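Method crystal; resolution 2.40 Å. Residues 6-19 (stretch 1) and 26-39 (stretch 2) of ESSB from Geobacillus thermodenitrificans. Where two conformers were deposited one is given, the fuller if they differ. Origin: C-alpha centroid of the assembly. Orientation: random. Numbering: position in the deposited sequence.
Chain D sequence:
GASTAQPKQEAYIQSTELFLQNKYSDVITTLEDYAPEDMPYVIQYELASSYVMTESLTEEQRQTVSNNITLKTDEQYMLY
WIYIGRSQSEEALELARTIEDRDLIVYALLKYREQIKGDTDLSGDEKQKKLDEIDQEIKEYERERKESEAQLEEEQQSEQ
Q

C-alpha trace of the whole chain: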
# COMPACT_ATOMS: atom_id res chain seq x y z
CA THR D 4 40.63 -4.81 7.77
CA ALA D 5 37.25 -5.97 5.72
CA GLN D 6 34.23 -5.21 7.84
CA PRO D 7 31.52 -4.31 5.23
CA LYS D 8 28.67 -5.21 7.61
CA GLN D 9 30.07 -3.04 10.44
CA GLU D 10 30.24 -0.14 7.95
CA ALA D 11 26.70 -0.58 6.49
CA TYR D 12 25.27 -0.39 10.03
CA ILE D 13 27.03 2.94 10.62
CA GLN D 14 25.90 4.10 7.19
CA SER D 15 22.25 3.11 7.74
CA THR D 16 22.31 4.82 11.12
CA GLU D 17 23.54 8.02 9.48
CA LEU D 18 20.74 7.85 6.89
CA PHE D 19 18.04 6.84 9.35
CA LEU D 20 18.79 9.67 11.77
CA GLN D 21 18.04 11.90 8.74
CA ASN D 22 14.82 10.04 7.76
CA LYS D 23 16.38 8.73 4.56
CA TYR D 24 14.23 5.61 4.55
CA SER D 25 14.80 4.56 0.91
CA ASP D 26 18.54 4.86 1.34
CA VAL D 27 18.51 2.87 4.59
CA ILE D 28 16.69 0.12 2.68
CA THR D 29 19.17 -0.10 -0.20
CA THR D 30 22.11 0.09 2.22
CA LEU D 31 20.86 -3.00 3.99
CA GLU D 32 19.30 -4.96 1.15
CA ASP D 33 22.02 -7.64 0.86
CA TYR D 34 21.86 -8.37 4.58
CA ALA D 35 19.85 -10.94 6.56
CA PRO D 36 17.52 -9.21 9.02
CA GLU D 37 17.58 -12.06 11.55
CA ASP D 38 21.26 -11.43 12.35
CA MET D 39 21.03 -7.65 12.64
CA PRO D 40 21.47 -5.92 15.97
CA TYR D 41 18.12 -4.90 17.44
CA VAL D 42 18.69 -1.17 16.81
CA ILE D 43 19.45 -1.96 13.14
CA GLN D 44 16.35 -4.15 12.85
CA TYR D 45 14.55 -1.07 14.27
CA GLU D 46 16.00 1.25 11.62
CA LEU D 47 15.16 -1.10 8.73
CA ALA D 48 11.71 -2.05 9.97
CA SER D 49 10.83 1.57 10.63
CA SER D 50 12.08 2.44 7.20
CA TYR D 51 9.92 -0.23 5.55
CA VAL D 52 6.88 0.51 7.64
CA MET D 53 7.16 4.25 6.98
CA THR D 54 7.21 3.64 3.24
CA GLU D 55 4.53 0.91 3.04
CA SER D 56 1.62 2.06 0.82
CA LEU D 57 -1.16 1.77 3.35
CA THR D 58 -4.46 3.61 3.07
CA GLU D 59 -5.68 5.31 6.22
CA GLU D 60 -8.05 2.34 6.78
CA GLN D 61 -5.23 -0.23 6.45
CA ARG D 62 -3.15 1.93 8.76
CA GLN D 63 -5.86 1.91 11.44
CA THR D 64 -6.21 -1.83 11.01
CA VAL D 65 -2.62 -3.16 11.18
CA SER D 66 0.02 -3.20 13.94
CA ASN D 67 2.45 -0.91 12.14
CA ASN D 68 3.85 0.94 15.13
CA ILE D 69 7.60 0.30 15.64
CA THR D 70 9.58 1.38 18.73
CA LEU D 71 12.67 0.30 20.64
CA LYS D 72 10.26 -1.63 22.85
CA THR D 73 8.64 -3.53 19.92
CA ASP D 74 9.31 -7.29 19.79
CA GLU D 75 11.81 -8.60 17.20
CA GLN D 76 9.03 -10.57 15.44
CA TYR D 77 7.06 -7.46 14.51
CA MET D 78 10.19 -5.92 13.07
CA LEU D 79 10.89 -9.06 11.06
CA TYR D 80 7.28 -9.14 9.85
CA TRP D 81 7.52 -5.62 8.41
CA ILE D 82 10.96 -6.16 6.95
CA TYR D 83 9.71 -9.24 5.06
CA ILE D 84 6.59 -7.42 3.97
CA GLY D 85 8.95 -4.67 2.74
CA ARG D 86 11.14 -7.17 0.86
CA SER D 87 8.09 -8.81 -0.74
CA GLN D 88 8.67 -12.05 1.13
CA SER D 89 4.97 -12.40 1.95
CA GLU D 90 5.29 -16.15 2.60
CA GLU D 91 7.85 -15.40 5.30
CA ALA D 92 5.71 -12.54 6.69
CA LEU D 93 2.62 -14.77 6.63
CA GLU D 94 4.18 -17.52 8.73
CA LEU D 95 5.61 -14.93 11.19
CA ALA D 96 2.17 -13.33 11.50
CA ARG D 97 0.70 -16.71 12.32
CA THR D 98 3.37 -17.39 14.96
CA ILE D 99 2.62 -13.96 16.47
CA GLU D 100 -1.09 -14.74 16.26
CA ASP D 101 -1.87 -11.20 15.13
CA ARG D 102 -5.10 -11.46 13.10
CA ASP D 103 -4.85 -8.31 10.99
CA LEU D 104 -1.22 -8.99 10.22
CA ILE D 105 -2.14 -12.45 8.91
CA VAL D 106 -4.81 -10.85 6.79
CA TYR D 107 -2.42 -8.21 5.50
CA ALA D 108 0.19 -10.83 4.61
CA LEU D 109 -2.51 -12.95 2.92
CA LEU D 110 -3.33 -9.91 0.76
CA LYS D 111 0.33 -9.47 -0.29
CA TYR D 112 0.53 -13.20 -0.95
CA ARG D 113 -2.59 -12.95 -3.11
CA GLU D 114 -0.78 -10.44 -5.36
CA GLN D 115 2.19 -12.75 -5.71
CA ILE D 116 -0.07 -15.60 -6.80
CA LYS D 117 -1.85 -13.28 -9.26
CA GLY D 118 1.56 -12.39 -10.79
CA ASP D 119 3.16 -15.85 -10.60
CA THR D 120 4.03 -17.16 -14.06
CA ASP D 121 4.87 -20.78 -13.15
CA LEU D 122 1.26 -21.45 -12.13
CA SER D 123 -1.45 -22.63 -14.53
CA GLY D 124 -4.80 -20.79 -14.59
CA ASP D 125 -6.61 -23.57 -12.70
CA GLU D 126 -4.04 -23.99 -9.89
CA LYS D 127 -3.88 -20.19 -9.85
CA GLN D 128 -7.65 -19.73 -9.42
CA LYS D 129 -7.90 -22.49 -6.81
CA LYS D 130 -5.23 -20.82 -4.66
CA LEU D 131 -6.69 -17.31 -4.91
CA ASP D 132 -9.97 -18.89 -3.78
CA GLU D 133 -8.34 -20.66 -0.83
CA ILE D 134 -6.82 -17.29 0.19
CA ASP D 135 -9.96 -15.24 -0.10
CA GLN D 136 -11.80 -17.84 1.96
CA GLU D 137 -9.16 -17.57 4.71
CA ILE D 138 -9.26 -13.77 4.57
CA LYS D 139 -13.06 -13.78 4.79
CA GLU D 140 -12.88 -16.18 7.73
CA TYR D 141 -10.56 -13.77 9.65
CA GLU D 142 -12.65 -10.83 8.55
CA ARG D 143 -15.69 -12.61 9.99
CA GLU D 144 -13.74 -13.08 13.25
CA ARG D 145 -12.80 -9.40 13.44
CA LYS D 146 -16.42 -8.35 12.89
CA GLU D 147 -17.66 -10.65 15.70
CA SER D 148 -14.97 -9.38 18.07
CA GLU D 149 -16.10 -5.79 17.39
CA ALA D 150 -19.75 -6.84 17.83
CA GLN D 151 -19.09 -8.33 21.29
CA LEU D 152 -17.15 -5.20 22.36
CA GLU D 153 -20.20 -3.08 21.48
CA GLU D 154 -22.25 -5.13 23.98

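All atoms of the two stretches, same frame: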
# COMPACT_ATOMS: atom_id res chain seq x y z
N GLN D 6 35.40 -5.11 6.99
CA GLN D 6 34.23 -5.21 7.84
C GLN D 6 33.03 -4.50 7.16
O GLN D 6 32.53 -3.50 7.67
CB GLN D 6 34.53 -4.65 9.25
CG GLN D 6 35.61 -5.41 10.08
CD GLN D 6 35.05 -6.62 10.87
OE1 GLN D 6 35.29 -6.76 12.06
NE2 GLN D 6 34.29 -7.49 10.19
N PRO D 7 32.59 -5.01 5.98
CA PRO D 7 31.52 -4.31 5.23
C PRO D 7 30.19 -4.20 5.98
O PRO D 7 29.47 -3.21 5.83
CB PRO D 7 31.36 -5.17 3.97
CG PRO D 7 31.91 -6.50 4.34
CD PRO D 7 33.04 -6.22 5.27
N LYS D 8 29.88 -5.20 6.80
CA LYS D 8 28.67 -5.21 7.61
C LYS D 8 28.71 -4.06 8.63
O LYS D 8 27.83 -3.20 8.65
CB LYS D 8 28.55 -6.54 8.33
CG LYS D 8 27.50 -6.60 9.39
CD LYS D 8 26.34 -7.46 8.93
CE LYS D 8 26.01 -8.50 9.98
NZ LYS D 8 25.61 -9.78 9.35
N GLN D 9 29.76 -4.08 9.46
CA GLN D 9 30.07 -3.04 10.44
C GLN D 9 29.83 -1.65 9.86
O GLN D 9 29.15 -0.82 10.47
CB GLN D 9 31.54 -3.20 10.89
CG GLN D 9 32.08 -2.21 11.92
CD GLN D 9 33.50 -2.56 12.42
OE1 GLN D 9 33.73 -3.62 13.03
NE2 GLN D 9 34.46 -1.67 12.15
N GLU D 10 30.35 -1.42 8.66
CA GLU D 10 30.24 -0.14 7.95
C GLU D 10 28.81 0.21 7.47
O GLU D 10 28.39 1.37 7.56
CB GLU D 10 31.22 -0.08 6.77
CG GLU D 10 32.70 -0.09 7.18
CD GLU D 10 33.67 -0.15 5.98
OE1 GLU D 10 33.26 -0.58 4.87
OE2 GLU D 10 34.85 0.22 6.17
N ALA D 11 28.08 -0.78 6.96
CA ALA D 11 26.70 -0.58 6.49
C ALA D 11 25.76 -0.17 7.62
O ALA D 11 24.88 0.65 7.42
CB ALA D 11 26.18 -1.83 5.78
N TYR D 12 25.98 -0.76 8.81
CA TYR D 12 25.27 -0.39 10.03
C TYR D 12 25.48 1.07 10.43
O TYR D 12 24.54 1.73 10.84
CB TYR D 12 25.68 -1.28 11.20
CG TYR D 12 25.24 -2.73 11.10
CD1 TYR D 12 24.34 -3.15 10.12
CD2 TYR D 12 25.74 -3.68 11.98
CE1 TYR D 12 23.95 -4.47 10.02
CE2 TYR D 12 25.35 -5.00 11.91
CZ TYR D 12 24.46 -5.39 10.93
OH TYR D 12 24.07 -6.71 10.86
N ILE D 13 26.72 1.56 10.31
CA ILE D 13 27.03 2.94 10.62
C ILE D 13 26.36 3.79 9.55
O ILE D 13 25.69 4.79 9.86
CB ILE D 13 28.57 3.20 10.65
CG1 ILE D 13 29.24 2.48 11.83
CG2 ILE D 13 28.89 4.70 10.61
CD1 ILE D 13 28.71 2.83 13.24
N GLN D 14 26.50 3.37 8.31
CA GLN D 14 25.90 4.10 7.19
C GLN D 14 24.37 4.18 7.26
O GLN D 14 23.79 5.24 7.02
CB GLN D 14 26.39 3.53 5.87
CG GLN D 14 25.82 4.21 4.64
CD GLN D 14 26.37 3.59 3.34
OE1 GLN D 14 27.58 3.30 3.24
NE2 GLN D 14 25.48 3.36 2.36
N SER D 15 23.71 3.08 7.63
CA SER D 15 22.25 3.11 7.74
C SER D 15 21.79 3.96 8.92
O SER D 15 20.70 4.55 8.87
CB SER D 15 21.65 1.70 7.81
OG SER D 15 21.91 1.07 9.03
N THR D 16 22.60 4.01 9.97
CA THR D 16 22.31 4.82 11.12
C THR D 16 22.36 6.28 10.69
O THR D 16 21.44 7.05 10.98
CB THR D 16 23.29 4.54 12.26
OG1 THR D 16 23.04 3.22 12.75
CG2 THR D 16 23.12 5.54 13.40
N GLU D 17 23.41 6.65 9.96
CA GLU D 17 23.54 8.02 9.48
C GLU D 17 22.35 8.45 8.61
O GLU D 17 21.91 9.60 8.66
CB GLU D 17 24.87 8.21 8.75
CG GLU D 17 25.03 9.55 8.06
CD GLU D 17 26.44 9.83 7.54
OE1 GLU D 17 27.38 9.05 7.85
OE2 GLU D 17 26.62 10.84 6.84
N LEU D 18 21.84 7.53 7.80
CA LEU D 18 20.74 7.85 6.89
C LEU D 18 19.42 7.86 7.65
O LEU D 18 18.60 8.76 7.45
CB LEU D 18 20.69 6.88 5.71
CG LEU D 18 21.92 6.91 4.80
CD1 LEU D 18 21.98 5.58 4.08
CD2 LEU D 18 21.90 8.08 3.79
N PHE D 19 19.26 6.91 8.56
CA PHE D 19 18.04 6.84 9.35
C PHE D 19 17.80 8.05 10.23
O PHE D 19 16.67 8.57 10.29
CB PHE D 19 18.01 5.59 10.21
CG PHE D 19 16.73 5.43 10.96
CD1 PHE D 19 15.56 5.02 10.29
CD2 PHE D 19 16.68 5.72 12.33
CE1 PHE D 19 14.37 4.90 10.97
CE2 PHE D 19 15.48 5.61 13.02
CZ PHE D 19 14.32 5.19 12.35
N ASP D 26 17.10 5.07 1.38
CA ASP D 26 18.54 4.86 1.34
C ASP D 26 18.99 3.88 2.42
O ASP D 26 19.97 3.15 2.22
CB ASP D 26 19.26 6.21 1.46
CG ASP D 26 20.56 6.25 0.69
OD1 ASP D 26 21.08 5.17 0.29
OD2 ASP D 26 21.08 7.38 0.48
N VAL D 27 18.28 3.86 3.55
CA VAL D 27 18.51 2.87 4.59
C VAL D 27 18.25 1.49 4.02
O VAL D 27 19.05 0.58 4.22
CB VAL D 27 17.57 3.08 5.80
CG1 VAL D 27 17.57 1.86 6.71
CG2 VAL D 27 17.95 4.34 6.56
N ILE D 28 17.14 1.37 3.29
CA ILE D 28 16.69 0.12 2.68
C ILE D 28 17.71 -0.42 1.70
O ILE D 28 18.10 -1.57 1.83
CB ILE D 28 15.27 0.27 2.04
CG1 ILE D 28 14.22 0.31 3.16
CG2 ILE D 28 14.97 -0.86 1.03
CD1 ILE D 28 12.88 0.94 2.76
N THR D 29 18.18 0.39 0.74
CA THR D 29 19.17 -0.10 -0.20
C THR D 29 20.54 -0.36 0.43
O THR D 29 21.27 -1.26 -0.00
CB THR D 29 19.31 0.79 -1.46
OG1 THR D 29 19.63 2.11 -1.06
CG2 THR D 29 18.01 0.83 -2.24
N THR D 30 20.87 0.37 1.49
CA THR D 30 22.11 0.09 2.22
C THR D 30 22.12 -1.32 2.80
O THR D 30 23.15 -1.99 2.83
CB THR D 30 22.35 1.14 3.32
OG1 THR D 30 22.56 2.40 2.69
CG2 THR D 30 23.57 0.80 4.19
N LEU D 31 20.95 -1.78 3.22
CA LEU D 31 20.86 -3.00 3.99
C LEU D 31 20.31 -4.17 3.22
O LEU D 31 20.17 -5.25 3.77
CB LEU D 31 20.02 -2.76 5.24
CG LEU D 31 20.70 -1.88 6.28
CD1 LEU D 31 19.80 -1.65 7.46
CD2 LEU D 31 22.07 -2.47 6.71
N GLU D 32 20.04 -3.97 1.93
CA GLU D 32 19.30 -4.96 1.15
C GLU D 32 19.98 -6.32 1.02
O GLU D 32 19.30 -7.34 0.97
CB GLU D 32 18.92 -4.39 -0.21
CG GLU D 32 20.09 -4.23 -1.16
CD GLU D 32 19.76 -3.39 -2.39
OE1 GLU D 32 18.56 -3.05 -2.60
OE2 GLU D 32 20.72 -3.07 -3.14
N ASP D 33 21.31 -6.37 0.99
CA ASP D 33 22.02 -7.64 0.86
C ASP D 33 22.20 -8.38 2.18
O ASP D 33 22.88 -9.42 2.22
CB ASP D 33 23.38 -7.45 0.21
CG ASP D 33 23.28 -6.93 -1.22
OD1 ASP D 33 22.29 -7.28 -1.91
OD2 ASP D 33 24.18 -6.18 -1.65
N TYR D 34 21.61 -7.86 3.24
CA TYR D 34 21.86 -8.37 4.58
C TYR D 34 20.63 -9.07 5.18
O TYR D 34 19.50 -8.62 4.97
CB TYR D 34 22.33 -7.23 5.51
CG TYR D 34 23.65 -6.61 5.09
CD1 TYR D 34 24.84 -7.28 5.32
CD2 TYR D 34 23.71 -5.36 4.46
CE1 TYR D 34 26.05 -6.74 4.93
CE2 TYR D 34 24.91 -4.82 4.06
CZ TYR D 34 26.07 -5.51 4.30
OH TYR D 34 27.29 -4.99 3.94
N ALA D 35 20.89 -10.15 5.92
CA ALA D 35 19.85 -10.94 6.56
C ALA D 35 19.38 -10.22 7.80
O ALA D 35 20.18 -9.92 8.67
CB ALA D 35 20.36 -12.32 6.92
N PRO D 36 18.07 -9.97 7.90
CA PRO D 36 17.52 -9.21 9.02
C PRO D 36 17.61 -9.94 10.36
O PRO D 36 17.71 -9.28 11.39
CB PRO D 36 16.05 -9.00 8.62
CG PRO D 36 15.77 -10.05 7.64
CD PRO D 36 17.04 -10.30 6.90
N GLU D 37 17.59 -11.27 10.34
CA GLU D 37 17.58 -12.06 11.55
C GLU D 37 18.90 -11.91 12.34
O GLU D 37 18.92 -12.06 13.55
CB GLU D 37 17.29 -13.55 11.25
CG GLU D 37 15.99 -13.82 10.45
CD GLU D 37 16.12 -13.51 8.93
OE1 GLU D 37 17.24 -13.45 8.39
OE2 GLU D 37 15.08 -13.32 8.26
N ASP D 38 19.99 -11.59 11.65
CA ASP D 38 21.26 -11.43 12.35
C ASP D 38 21.62 -9.98 12.71
O ASP D 38 22.67 -9.73 13.29
CB ASP D 38 22.41 -12.09 11.59
CG ASP D 38 23.48 -12.62 12.54
OD1 ASP D 38 23.08 -13.43 13.42
OD2 ASP D 38 24.67 -12.19 12.45
N MET D 39 20.76 -9.04 12.35
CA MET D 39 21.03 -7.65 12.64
C MET D 39 20.91 -7.34 14.12
O MET D 39 20.07 -7.92 14.81
CB MET D 39 20.05 -6.79 11.85
CG MET D 39 20.44 -6.59 10.42
SD MET D 39 19.13 -5.79 9.49
CE MET D 39 19.83 -5.90 7.84

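Two nearly antiparallel helices, their axes 172° apart in direction and 8.9 Å apart at closest approach, pack through small side chains. Ser15 and Val27 lie at the tightest point, their CA atoms 4.9 Å apart, and a small serine suits so close a passage. Val27 serves the next turn as well: its CG2 lies 3.8 Å from Leu18 CB and 3.9 Å from Phe19 CB, meeting the Phe19 ring at its edge. A beta-branched residue fits here because its short, broad side chain fills space close to the backbone.

Thr30 is the knob of the interface, seated among Ala11, Gln14, Ser15 and Leu18. Its CG2 approaches Ala11 O at 3.5 Å, while its OG1 donates to Asp26 O, 2.7 Å away in its own helix. Threonine thus packs a methyl against the neighbouring helix and satisfies its hydroxyl locally. The same OG1 accepts a weak hydrogen bond from Gln14 NE2 at 3.1 Å; the 134° angle at the hydrogen is well short of linear. Gln14 reaches it with an extended side chain, chi1 and chi2 both t.

Further along, the second stretch makes a type I turn from Leu31 to Tyr34 while the first remains helical, and larger side chains span the wider gap: Lys8 and Tyr34 have CA atoms 8.1 Å apart. Tyr34 CE2 packs 3.7 Å from the small Ala11 CB. Leu31 CD2 lies 4.2 Å from Tyr12 CD1, at the edge of that ring. Although the CA-to-CB bond of Tyr12 points away, its long side chain brings OH within 3.7 Å of Met39 CG; this buried hydroxyl has no polar partner in the model.

At the charged margin, Lys8 lays its aliphatic chain along Tyr34, CD to CD1 3.9 Å. Its NZ stands 4.0 Å from Asp38 OD2, opposite charges too far apart for a salt bridge.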